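Local coordinates for protein SYE1 (Shewanella oneidensis, PDB 4AWT) that binds flavin mononucleotide and, as an old yellow enzyme relative, probably reduces activated carbon-carbon double bonds with electrons from NADH or NADPH, at residues 109-114 against 131-136; 120-125 against 195-200. The protein carries 1 engineered substitution. One frame throughout, in Å; residues are numbered along the deposited sequence. Where two conformers were deposited one is given.

Contact 1 of 2, residues 109-114 against 131-136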
loop_
_atom_site.group_PDB
_atom_site.type_symbol
_atom_site.label_atom_id
_atom_site.label_comp_id
_atom_site.label_asym_id
_atom_site.label_seq_id
_atom_site.Cartn_x
_atom_site.Cartn_y
_atom_site.Cartn_z
ATOM N N HIS A 109 12.441 -7.258 11.069
ATOM C CA HIS A 109 13.340 -7.723 12.110
ATOM C C HIS A 109 12.798 -9.060 12.578
ATOM O O HIS A 109 11.567 -9.199 12.645
ATOM C CB HIS A 109 13.382 -6.713 13.248
ATOM C CG HIS A 109 14.346 -7.024 14.288
ATOM N ND1 HIS A 109 14.142 -7.855 15.286
ATOM C CD2 HIS A 109 15.589 -6.556 14.526
ATOM C CE1 HIS A 109 15.152 -8.017 16.080
ATOM N NE2 HIS A 109 16.095 -7.183 15.646
ATOM N N PRO A 110 13.636 -10.018 12.943
ATOM C CA PRO A 110 13.152 -11.305 13.449
ATOM C C PRO A 110 12.087 -11.212 14.518
ATOM O O PRO A 110 11.201 -12.080 14.598
ATOM C CB PRO A 110 14.463 -11.994 13.944
ATOM C CG PRO A 110 15.434 -11.458 12.931
ATOM C CD PRO A 110 15.109 -9.992 12.830
ATOM N N ASP A 111 12.096 -10.301 15.382
ATOM C CA ASP A 111 11.150 -10.092 16.449
ATOM C C ASP A 111 9.736 -9.936 15.874
ATOM O O ASP A 111 8.794 -10.238 16.595
ATOM C CB ASP A 111 11.463 -8.903 17.315
ATOM C CG ASP A 111 12.608 -9.006 18.213
ATOM O OD1 ASP A 111 13.261 -10.077 18.271
ATOM O OD2 ASP A 111 12.918 -8.011 18.963
ATOM N N ASN A 112 9.573 -9.470 14.659
ATOM C CA ASN A 112 8.254 -9.328 14.073
ATOM C C ASN A 112 7.790 -10.511 13.293
ATOM O O ASN A 112 6.644 -10.535 12.872
ATOM C CB ASN A 112 8.261 -8.077 13.173
ATOM C CG ASN A 112 8.343 -6.794 13.924
ATOM O OD1 ASN A 112 7.881 -6.721 15.068
ATOM N ND2 ASN A 112 8.864 -5.743 13.327
ATOM N N ILE A 113 8.668 -11.502 13.078
ATOM C CA ILE A 113 8.370 -12.640 12.248
ATOM C C ILE A 113 8.754 -13.950 12.945
ATOM O O ILE A 113 9.294 -14.879 12.382
ATOM C CB ILE A 113 8.979 -12.527 10.847
ATOM C CG1 ILE A 113 10.501 -12.365 10.847
ATOM C CG2 ILE A 113 8.325 -11.358 10.078
ATOM C CD1 ILE A 113 11.121 -12.525 9.487
ATOM N N ASP A 114 8.390 -14.004 14.217
ATOM C CA ASP A 114 8.475 -15.284 14.982
ATOM C C ASP A 114 9.908 -15.762 15.057
ATOM O O ASP A 114 10.158 -16.977 15.162
ATOM C CB ASP A 114 7.534 -16.358 14.370
ATOM C CG ASP A 114 6.053 -16.083 14.386
ATOM O OD1 ASP A 114 5.610 -15.391 15.349
ATOM O OD2 ASP A 114 5.293 -16.564 13.487
ATOM N N VAL A 131 12.940 -0.514 11.141
ATOM C CA VAL A 131 11.555 -0.860 11.429
ATOM C C VAL A 131 11.325 -0.662 12.927
ATOM O O VAL A 131 12.165 -0.097 13.612
ATOM C CB VAL A 131 11.161 -2.256 10.937
ATOM C CG1 VAL A 131 11.335 -2.332 9.419
ATOM C CG2 VAL A 131 11.939 -3.328 11.630
ATOM N N PHE A 132 10.163 -1.094 13.426
ATOM C CA PHE A 132 9.961 -1.028 14.856
ATOM C C PHE A 132 9.333 -2.357 15.307
ATOM O O PHE A 132 8.616 -3.027 14.564
ATOM C CB PHE A 132 9.175 0.191 15.328
ATOM C CG PHE A 132 7.784 0.364 14.720
ATOM C CD1 PHE A 132 6.702 -0.345 15.183
ATOM C CD2 PHE A 132 7.595 1.264 13.681
ATOM C CE1 PHE A 132 5.430 -0.163 14.635
ATOM C CE2 PHE A 132 6.352 1.452 13.162
ATOM C CZ PHE A 132 5.258 0.761 13.619
ATOM N N VAL A 133 9.609 -2.668 16.562
ATOM C CA VAL A 133 9.200 -3.902 17.207
ATOM C C VAL A 133 8.533 -3.569 18.503
ATOM O O VAL A 133 8.624 -2.468 19.036
ATOM C CB VAL A 133 10.421 -4.837 17.440
ATOM C CG1 VAL A 133 11.125 -5.193 16.146
ATOM C CG2 VAL A 133 11.350 -4.222 18.471
ATOM N N ASP A 134 7.821 -4.547 19.040
ATOM C CA ASP A 134 7.272 -4.488 20.416
ATOM C C ASP A 134 8.354 -4.857 21.390
ATOM O O ASP A 134 8.887 -5.984 21.300
ATOM C CB ASP A 134 6.117 -5.500 20.453
ATOM C CG ASP A 134 5.302 -5.585 21.736
ATOM O OD1 ASP A 134 5.770 -5.015 22.722
ATOM O OD2 ASP A 134 4.155 -6.145 21.675
ATOM N N ASN A 135 8.704 -3.905 22.232
ATOM C CA ASN A 135 9.763 -4.183 23.191
ATOM C C ASN A 135 9.117 -4.417 24.562
ATOM O O ASN A 135 9.857 -4.385 25.555
ATOM C CB ASN A 135 10.776 -3.062 23.269
ATOM C CG ASN A 135 10.076 -1.751 23.587
ATOM O OD1 ASN A 135 8.975 -1.662 24.137
ATOM N ND2 ASN A 135 10.799 -0.691 23.225
ATOM N N GLY A 136 7.808 -4.623 24.668
ATOM C CA GLY A 136 7.101 -4.824 25.912
ATOM C C GLY A 136 6.496 -3.569 26.477
ATOM O O GLY A 136 5.639 -3.526 27.346
HETATM O O HOH W 1 11.573 -7.032 20.987
HETATM O O HOH W 2 8.125 -8.823 19.411
HETATM O O HOH W 3 7.021 -6.935 17.501
#
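Asn112 and Val133 mark where the two backbones run nearest, their CA atoms 6.3 Å apart: a short 3-10 turn at 110-112 rests against the strand at 131-133, with no backbone-to-backbone hydrogen bond. That strand pairs instead with strand 141-144, forming a two-stranded antiparallel hairpin outside the eight-stranded barrel. Val133 points into the turn. Val133 CG1, anti to the carbonyl carbon (chi1 -59°), meets CB of His109 at 4.0 Å, CB of Asp111 at 3.9 Å and the amide of Asn112, whose side chain crosses that of the valine at about a right angle. Earlier on the strand, CG2 of Val131 touches CB of His109. The one direct hydrogen bond across the contact runs from Asn112 ND2 to Phe132 O, 3.0 Å and nearly straight at 169°; the oxygen lies close to the amide plane, while the donor sits well above the plane of the carbonyl. The imidazole is steadied from its own turn, since His109 ND1 accepts from Asp111 N at 3.2 Å. An alanine in place of Asn112 would probably leave Phe132 O without this donor and open a gap beside Val133 CG1. One water donates to Asn112 OD1 (2.6 Å) and accepts from Asp134 N; another bridges Asp111 OD2 and Asp134 O. Both ends of one carboxamide thus tie the turn to the hairpin, one directly and one through water, around a small apolar centre.

Contact 2 of 2, residues 120-125 against 195-200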
loop_
_atom_site.group_PDB
_atom_site.type_symbol
_atom_site.label_atom_id
_atom_site.label_comp_id
_atom_site.label_asym_id
_atom_site.label_seq_id
_atom_site.Cartn_x
_atom_site.Cartn_y
_atom_site.Cartn_z
ATOM N N SER A 120 14.190 -12.360 0.980
ATOM C CA SER A 120 14.266 -11.354 -0.079
ATOM C C SER A 120 14.585 -12.035 -1.388
ATOM O O SER A 120 14.731 -13.257 -1.479
ATOM C CB SER A 120 15.283 -10.298 0.277
ATOM O OG SER A 120 15.248 -9.170 -0.605
ATOM N N SER A 121 14.743 -11.216 -2.436
ATOM C CA SER A 121 15.277 -11.740 -3.697
ATOM C C SER A 121 16.690 -12.285 -3.473
ATOM O O SER A 121 17.058 -13.305 -4.046
ATOM C CB SER A 121 15.258 -10.648 -4.728
ATOM O OG SER A 121 15.993 -9.523 -4.205
ATOM N N SER A 122 17.477 -11.574 -2.695
ATOM C CA SER A 122 18.880 -11.745 -2.496
ATOM C C SER A 122 19.246 -11.730 -1.055
ATOM O O SER A 122 18.393 -11.543 -0.181
ATOM C CB SER A 122 19.594 -10.579 -3.224
ATOM O OG SER A 122 19.229 -10.789 -4.612
ATOM N N THR A 123 20.517 -11.824 -0.726
ATOM C CA THR A 123 20.991 -11.695 0.651
ATOM C C THR A 123 21.433 -10.290 0.996
ATOM O O THR A 123 22.244 -10.047 1.872
ATOM C CB THR A 123 22.133 -12.692 0.975
ATOM O OG1 THR A 123 23.218 -12.406 0.119
ATOM C CG2 THR A 123 21.611 -14.097 0.787
ATOM N N LEU A 124 20.925 -9.266 0.353
ATOM C CA LEU A 124 21.330 -7.882 0.541
ATOM C C LEU A 124 20.464 -7.296 1.635
ATOM O O LEU A 124 19.245 -7.268 1.537
ATOM C CB LEU A 124 21.137 -7.094 -0.756
ATOM C CG LEU A 124 22.037 -7.478 -1.939
ATOM C CD1 LEU A 124 21.517 -6.807 -3.195
ATOM C CD2 LEU A 124 23.466 -7.109 -1.638
ATOM N N LYS A 125 21.084 -6.784 2.674
ATOM C CA LYS A 125 20.402 -5.976 3.685
ATOM C C LYS A 125 19.983 -4.644 3.110
ATOM O O LYS A 125 20.695 -4.003 2.336
ATOM C CB LYS A 125 21.393 -5.755 4.816
ATOM C CG LYS A 125 20.823 -4.991 5.980
ATOM C CD LYS A 125 21.888 -4.685 7.005
ATOM C CE LYS A 125 21.352 -3.829 8.123
ATOM N NZ LYS A 125 22.362 -3.730 9.216
ATOM N N GLU A 195 19.257 -2.938 -8.217
ATOM C CA GLU A 195 20.331 -2.943 -7.260
ATOM C C GLU A 195 19.958 -3.760 -5.998
ATOM O O GLU A 195 20.821 -3.966 -5.135
ATOM C CB GLU A 195 20.755 -1.530 -6.918
ATOM C CG GLU A 195 21.156 -0.747 -8.150
ATOM C CD GLU A 195 21.997 -1.502 -9.199
ATOM O OE1 GLU A 195 23.128 -1.716 -8.713
ATOM O OE2 GLU A 195 21.626 -1.849 -10.373
ATOM N N ALA A 196 18.723 -4.178 -5.898
ATOM C CA ALA A 196 18.290 -5.023 -4.797
ATOM C C ALA A 196 18.234 -6.506 -5.148
ATOM O O ALA A 196 17.973 -7.315 -4.274
ATOM C CB ALA A 196 16.923 -4.553 -4.310
ATOM N N ASN A 197 18.467 -6.844 -6.418
ATOM C CA ASN A 197 18.238 -8.157 -6.934
ATOM C C ASN A 197 19.558 -8.625 -7.605
ATOM O O ASN A 197 19.888 -8.187 -8.668
ATOM C CB ASN A 197 17.096 -8.141 -7.904
ATOM C CG ASN A 197 16.694 -9.485 -8.444
ATOM O OD1 ASN A 197 15.519 -9.627 -8.966
ATOM N ND2 ASN A 197 17.506 -10.422 -8.376
ATOM N N ASN A 198 20.232 -9.584 -6.921
ATOM C CA ASN A 198 21.418 -10.140 -7.598
ATOM C C ASN A 198 21.207 -11.620 -7.929
ATOM O O ASN A 198 22.190 -12.379 -8.057
ATOM C CB ASN A 198 22.650 -9.902 -6.767
ATOM C CG ASN A 198 22.656 -10.489 -5.400
ATOM O OD1 ASN A 198 23.518 -10.071 -4.611
ATOM N ND2 ASN A 198 21.844 -11.425 -5.035
ATOM N N ARG A 199 20.006 -12.068 -8.134
ATOM C CA ARG A 199 19.695 -13.428 -8.518
ATOM C C ARG A 199 20.252 -13.751 -9.870
ATOM O O ARG A 199 20.267 -12.887 -10.759
ATOM C CB ARG A 199 18.195 -13.691 -8.510
ATOM C CG ARG A 199 17.514 -13.461 -7.175
ATOM C CD ARG A 199 16.043 -13.785 -7.259
ATOM N NE ARG A 199 15.792 -15.217 -7.322
ATOM C CZ ARG A 199 15.590 -15.999 -6.288
ATOM N NH1 ARG A 199 15.610 -15.519 -5.042
ATOM N NH2 ARG A 199 15.323 -17.277 -6.469
ATOM N N SER A 200 20.627 -15.003 -9.999
ATOM C CA SER A 200 21.125 -15.515 -11.264
ATOM C C SER A 200 20.162 -16.476 -11.958
ATOM O O SER A 200 20.475 -16.959 -13.018
ATOM C CB SER A 200 22.473 -16.254 -11.089
ATOM O OG SER A 200 22.285 -17.269 -10.111
HETATM O O HOH W 4 16.961 -7.352 -1.674
HETATM O O HOH W 5 22.101 -12.959 -2.913
#
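Ser122 turns its hydroxyl toward the backbone of Asn198: in the conformer given, OG of Ser122, anti to its own carbonyl carbon (chi1 -62°), accepts a nearly straight hydrogen bond from Asn198 N at 2.8 Å. Beside it, OG of Ser121 approaches Ala196 O to 3.0 Å and is hydrogen-bonded to Gln190 O, within helix 187-192. CG and CD of Arg199 lie against the carbonyl oxygen of Ser121, and the chain bends at chi3 (73°), where NE leaves. Arg199 NH1 bonds the same oxygen, Ser121 O, in a 2.8 Å hydrogen bond bent to 142°, with the carbonyl at the edge of the guanidinium, somewhat tilted from its plane. NH1 has a second acceptor in Met151 O, and NH2 forms a salt bridge with Asp201. In the conformer given, Leu124 and Asn198 reach toward each other tip to tip, CG of the leucine 4.0 Å from OD1 of the asparagine, while Leu124 CD1 rests 3.5 Å from Glu195 O. One water donates to Ser120 OG, which is also hydrogen-bonded to Gln190 OE1, and to Ala196 O. The loop after strand 119-120 and the loop after helix 187-192 are thus joined by a serine hydroxyl and a guanidinium, each bonded to a backbone group of the other loop, and by water. Asp201 would be expected to favour the guanidinium's positive charge, which may polarise the Ser121 carbonyl.

Both contacts involve the long excursion of the chain between barrel strands 96-102 and 177-181: contact 1 folds it back on itself, whereas contact 2 joins it to the loop beyond helix 187-192. Their segments alternate along the chain, 120-125 falling between 109-114 and 131-136, yet the contacts do not touch; their centres are 23 Å apart and their nearest atoms about 9 Å. Contact 1 lies nearer the flavin, with the side chain of Phe132 about 8 Å from FMN, about 5 Å from that of Thr26 and about 4 Å from a bound octyl glucoside. Contact 2 is remote from the FMN-binding residues, though the Glu195 side chain comes within about 6 Å of a bound ethyl hydrogen carbonate.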